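Local coordinates for colicin-m immunity protein (Escherichia coli, PDB 4AEQ), which protects cells carrying the colicin M plasmid against colicin M, here as a domain-swapped dimer of a fragment lacking the protein's N-terminal part, at the interface of chains A and B. Numbering follows the deposited sequence. Chains: chain A/B, Colicin-m immunity protein.

Contact 1: the interface of chains A and B. Residues chain A 24, 27-28, 31; chain B 35, 93, 95.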
# COMPACT_ATOMS: atom_id res chain seq x y z
N VAL A 24 0.59 -2.04 11.97
CA VAL A 24 -0.37 -1.19 11.26
C VAL A 24 -0.10 0.29 11.50
O VAL A 24 -0.24 1.11 10.59
CB VAL A 24 -1.81 -1.54 11.65
CG1 VAL A 24 -2.79 -0.50 11.09
CG2 VAL A 24 -2.16 -2.93 11.14
N ASP A 27 3.08 1.21 9.52
CA ASP A 27 2.74 1.26 8.10
C ASP A 27 1.93 2.51 7.75
O ASP A 27 2.22 3.20 6.77
CB ASP A 27 1.97 -0.00 7.72
CG ASP A 27 1.65 -0.06 6.25
OD1 ASP A 27 2.51 -0.54 5.48
OD2 ASP A 27 0.54 0.36 5.87
N TYR A 28 0.90 2.78 8.55
CA TYR A 28 0.03 3.92 8.32
C TYR A 28 0.79 5.24 8.37
O TYR A 28 0.69 6.06 7.46
CB TYR A 28 -1.11 3.94 9.35
CG TYR A 28 -1.97 5.19 9.28
CD1 TYR A 28 -2.98 5.31 8.34
CD2 TYR A 28 -1.76 6.24 10.16
CE1 TYR A 28 -3.77 6.44 8.28
CE2 TYR A 28 -2.54 7.38 10.11
CZ TYR A 28 -3.54 7.48 9.17
OH TYR A 28 -4.31 8.61 9.13
N ARG A 31 3.23 5.62 5.46
CA ARG A 31 2.51 5.93 4.23
C ARG A 31 2.05 7.37 4.17
O ARG A 31 2.24 8.05 3.16
CB ARG A 31 1.32 4.98 4.06
CG ARG A 31 1.71 3.56 3.75
CD ARG A 31 0.50 2.73 3.38
NE ARG A 31 0.87 1.38 2.98
CZ ARG A 31 0.00 0.46 2.56
NH1 ARG A 31 -1.28 0.76 2.47
NH2 ARG A 31 0.42 -0.74 2.21
N TRP B 35 -3.97 9.44 0.28
CA TRP B 35 -3.10 9.82 1.39
C TRP B 35 -2.95 11.33 1.52
O TRP B 35 -3.00 11.87 2.64
CB TRP B 35 -1.75 9.10 1.30
CG TRP B 35 -1.89 7.63 1.48
CD1 TRP B 35 -1.79 6.67 0.51
CD2 TRP B 35 -2.18 6.93 2.69
NE1 TRP B 35 -1.99 5.42 1.05
CE2 TRP B 35 -2.24 5.56 2.39
CE3 TRP B 35 -2.40 7.34 4.01
CZ2 TRP B 35 -2.50 4.59 3.35
CZ3 TRP B 35 -2.66 6.38 4.97
CH2 TRP B 35 -2.71 5.02 4.64
N VAL B 93 -0.33 -4.03 4.52
CA VAL B 93 -1.64 -3.64 5.02
C VAL B 93 -2.36 -2.92 3.90
O VAL B 93 -1.73 -2.15 3.16
CB VAL B 93 -1.52 -2.64 6.18
CG1 VAL B 93 -2.90 -2.28 6.73
CG2 VAL B 93 -0.61 -3.19 7.27
N TYR B 95 -5.84 -0.43 3.38
CA TYR B 95 -6.73 0.34 4.23
C TYR B 95 -8.10 0.56 3.61
O TYR B 95 -8.23 0.76 2.40
CB TYR B 95 -6.09 1.68 4.61
CG TYR B 95 -4.81 1.51 5.40
CD1 TYR B 95 -3.59 1.36 4.77
CD2 TYR B 95 -4.83 1.48 6.79
CE1 TYR B 95 -2.42 1.19 5.48
CE2 TYR B 95 -3.67 1.32 7.52
CZ TYR B 95 -2.46 1.17 6.86
OH TYR B 95 -1.30 1.00 7.57
O HOH W 1 1.78 -2.29 3.79

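Contact 2: the interface of chains A and B. Residues chain A 35, 38, 42, 47, 73, 82; chain B 28, 32.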
# COMPACT_ATOMS: atom_id res chain seq x y z
N TRP A 35 3.56 9.56 1.01
CA TRP A 35 2.67 10.04 -0.04
C TRP A 35 2.45 11.55 0.03
O TRP A 35 2.48 12.24 -1.00
CB TRP A 35 1.35 9.26 -0.06
CG TRP A 35 1.56 7.83 -0.43
CD1 TRP A 35 1.50 6.75 0.40
CD2 TRP A 35 1.88 7.32 -1.73
NE1 TRP A 35 1.75 5.60 -0.30
CE2 TRP A 35 1.99 5.92 -1.61
CE3 TRP A 35 2.07 7.91 -2.98
CZ2 TRP A 35 2.29 5.10 -2.70
CZ3 TRP A 35 2.37 7.10 -4.05
CH2 TRP A 35 2.48 5.71 -3.91
N ASP A 38 5.60 13.13 -1.36
CA ASP A 38 5.64 13.07 -2.82
C ASP A 38 4.71 14.08 -3.48
O ASP A 38 5.07 14.70 -4.49
CB ASP A 38 5.37 11.65 -3.33
CG ASP A 38 6.61 10.77 -3.29
OD1 ASP A 38 7.65 11.24 -2.80
OD2 ASP A 38 6.54 9.61 -3.76
N LEU A 42 6.11 17.01 -5.98
CA LEU A 42 5.76 17.07 -7.39
C LEU A 42 4.93 18.32 -7.66
O LEU A 42 4.95 18.86 -8.77
CB LEU A 42 5.00 15.82 -7.82
CG LEU A 42 5.78 14.50 -7.76
CD1 LEU A 42 4.89 13.33 -8.14
CD2 LEU A 42 7.00 14.56 -8.67
N PRO A 47 0.37 13.72 -11.09
CA PRO A 47 1.55 13.90 -11.94
C PRO A 47 1.39 13.14 -13.25
O PRO A 47 0.58 12.22 -13.34
CB PRO A 47 2.67 13.26 -11.12
CG PRO A 47 1.99 12.29 -10.23
CD PRO A 47 0.68 12.93 -9.88
N ALA A 73 7.32 10.03 -12.24
CA ALA A 73 6.16 10.90 -12.08
C ALA A 73 6.63 12.35 -12.14
O ALA A 73 7.61 12.71 -11.49
CB ALA A 73 5.46 10.61 -10.76
N TYR A 82 10.25 5.94 -9.47
CA TYR A 82 9.68 4.88 -8.64
C TYR A 82 9.90 3.52 -9.26
O TYR A 82 10.00 3.39 -10.48
CB TYR A 82 8.16 5.05 -8.52
CG TYR A 82 7.68 6.32 -7.89
CD1 TYR A 82 7.41 7.45 -8.65
CD2 TYR A 82 7.45 6.39 -6.52
CE1 TYR A 82 6.94 8.61 -8.08
CE2 TYR A 82 6.98 7.55 -5.93
CZ TYR A 82 6.73 8.66 -6.72
OH TYR A 82 6.26 9.82 -6.16
N TYR B 28 -1.05 3.87 -8.10
CA TYR B 28 -0.22 5.01 -7.72
C TYR B 28 -1.04 6.28 -7.59
O TYR B 28 -0.97 6.98 -6.57
CB TYR B 28 0.91 5.21 -8.72
CG TYR B 28 1.72 6.47 -8.49
CD1 TYR B 28 2.73 6.51 -7.54
CD2 TYR B 28 1.46 7.63 -9.22
CE1 TYR B 28 3.46 7.66 -7.32
CE2 TYR B 28 2.19 8.78 -9.01
CZ TYR B 28 3.19 8.79 -8.07
OH TYR B 28 3.91 9.95 -7.87
N MET B 32 -1.79 8.42 -4.14
CA MET B 32 -1.42 9.82 -4.02
C MET B 32 -2.63 10.62 -3.54
O MET B 32 -2.56 11.34 -2.53
CB MET B 32 -0.94 10.37 -5.37
CG MET B 32 0.41 9.82 -5.80
SD MET B 32 1.78 10.79 -5.15
CE MET B 32 1.66 12.25 -6.18

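Contact 1: the interface of chains A and B
B:Tyr95 pushes its hydroxyl against the helix of chain A and gives a hydrogen bond to the carboxylate of A:Asp27, 2.6 Å from OH to OD2. The acceptor lies in the plane of the phenol at its edge and uses its anti lone pair; carboxylate and ring are nearly coplanar, 18° apart. A:Tyr28 N, 3.0 Å from the same OH, may donate to it; the link from this OH to A:Val24 O is weak, since the hydroxyl's one hydrogen is mainly spent on OD2. A:Asp27 can reach this hydroxyl because CG stands anti to the backbone N (chi1 -176°). Its other oxygen, OD1, reaches B:Val93 N through a water.

A:Arg31 is poorly ordered, but as modelled its NH2 donates to B:Val93 O at 2.7 Å, a bent bond with the acceptor far out of the guanidinium plane. Its NE forms a salt bridge with A:Asp27 OD2, 3.1 Å away, the oxygen standing over one guanidinium face. Further back along the side chain, CB lies over the six-membered ring of B:Trp35. That indole turns its edge to A:Tyr28, CZ3 meeting CE1 at 3.5 Å with the ring planes 61° apart.

Within chain B, B:Trp35 CH2 and B:Val93 CG1 pack on opposite faces of the B:Tyr95 ring, which should limit its rotation. Helix 17-42 of chain A thus lies against strand 92-96 and helix 17-42 of chain B.

Contact 2: the interface of chains A and B
Helix 17-42 of chain B brings B:Tyr28 and B:Met32 against chain A, where they meet the second half of helix 17-42, the loop at A:Pro47 and strands 66-74 and 79-87. B:Tyr28 does most of the filling. Its CE1 comes down on one face of the A:Tyr82 ring, 3.5 Å from CZ, with the two ring planes 64° apart. The hydroxyls also meet: B:Tyr28 OH gives a weak hydrogen bond to A:Tyr82 OH at 2.9 Å. That second hydroxyl donates in turn to A:Asp38 OD2, at a short 2.4 Å, approaching from above the carboxylate plane, so a polar chain runs from one subunit into the other.

Around the phenol the packing is apolar. A:Pro47 CG sits in plane at its edge, 3.7 Å from CE2, while A:Ala73 CB and A:Leu42 CD1 lie beside the hydroxyl. One face is backed by CG of B:Met32 from its own helix.

In B:Met32 the turn at chi2 (-87°) lays SD in plane at the edge of the A:Trp35 indole, 3.6 Å from CE3. The further turn at chi3 (-73°) brings the methyl CE against both A:Leu42 CD1 and A:Pro47 CD, each 3.9 Å away. The site therefore lies where the partner's helix packs on the sheet of chain A, near the C-terminal end of that chain's own helix.

The C-alpha centres of contact 1 and contact 2 are about 16 Å apart, and both use helix 17-42 of each chain. The two-fold exchanges the roles: A:Tyr28 and B:Trp35 in contact 1 become B:Tyr28 and A:Trp35 in contact 2. On each subunit, contact 1 engages strand 92-96 and contact 2 engages strands 66-74 and 79-87, so together they spread the partner's helix across the sheet. This reciprocal packing of helix on sheet fits the three-dimensional domain swap and suggests that each folded half is built from both chains.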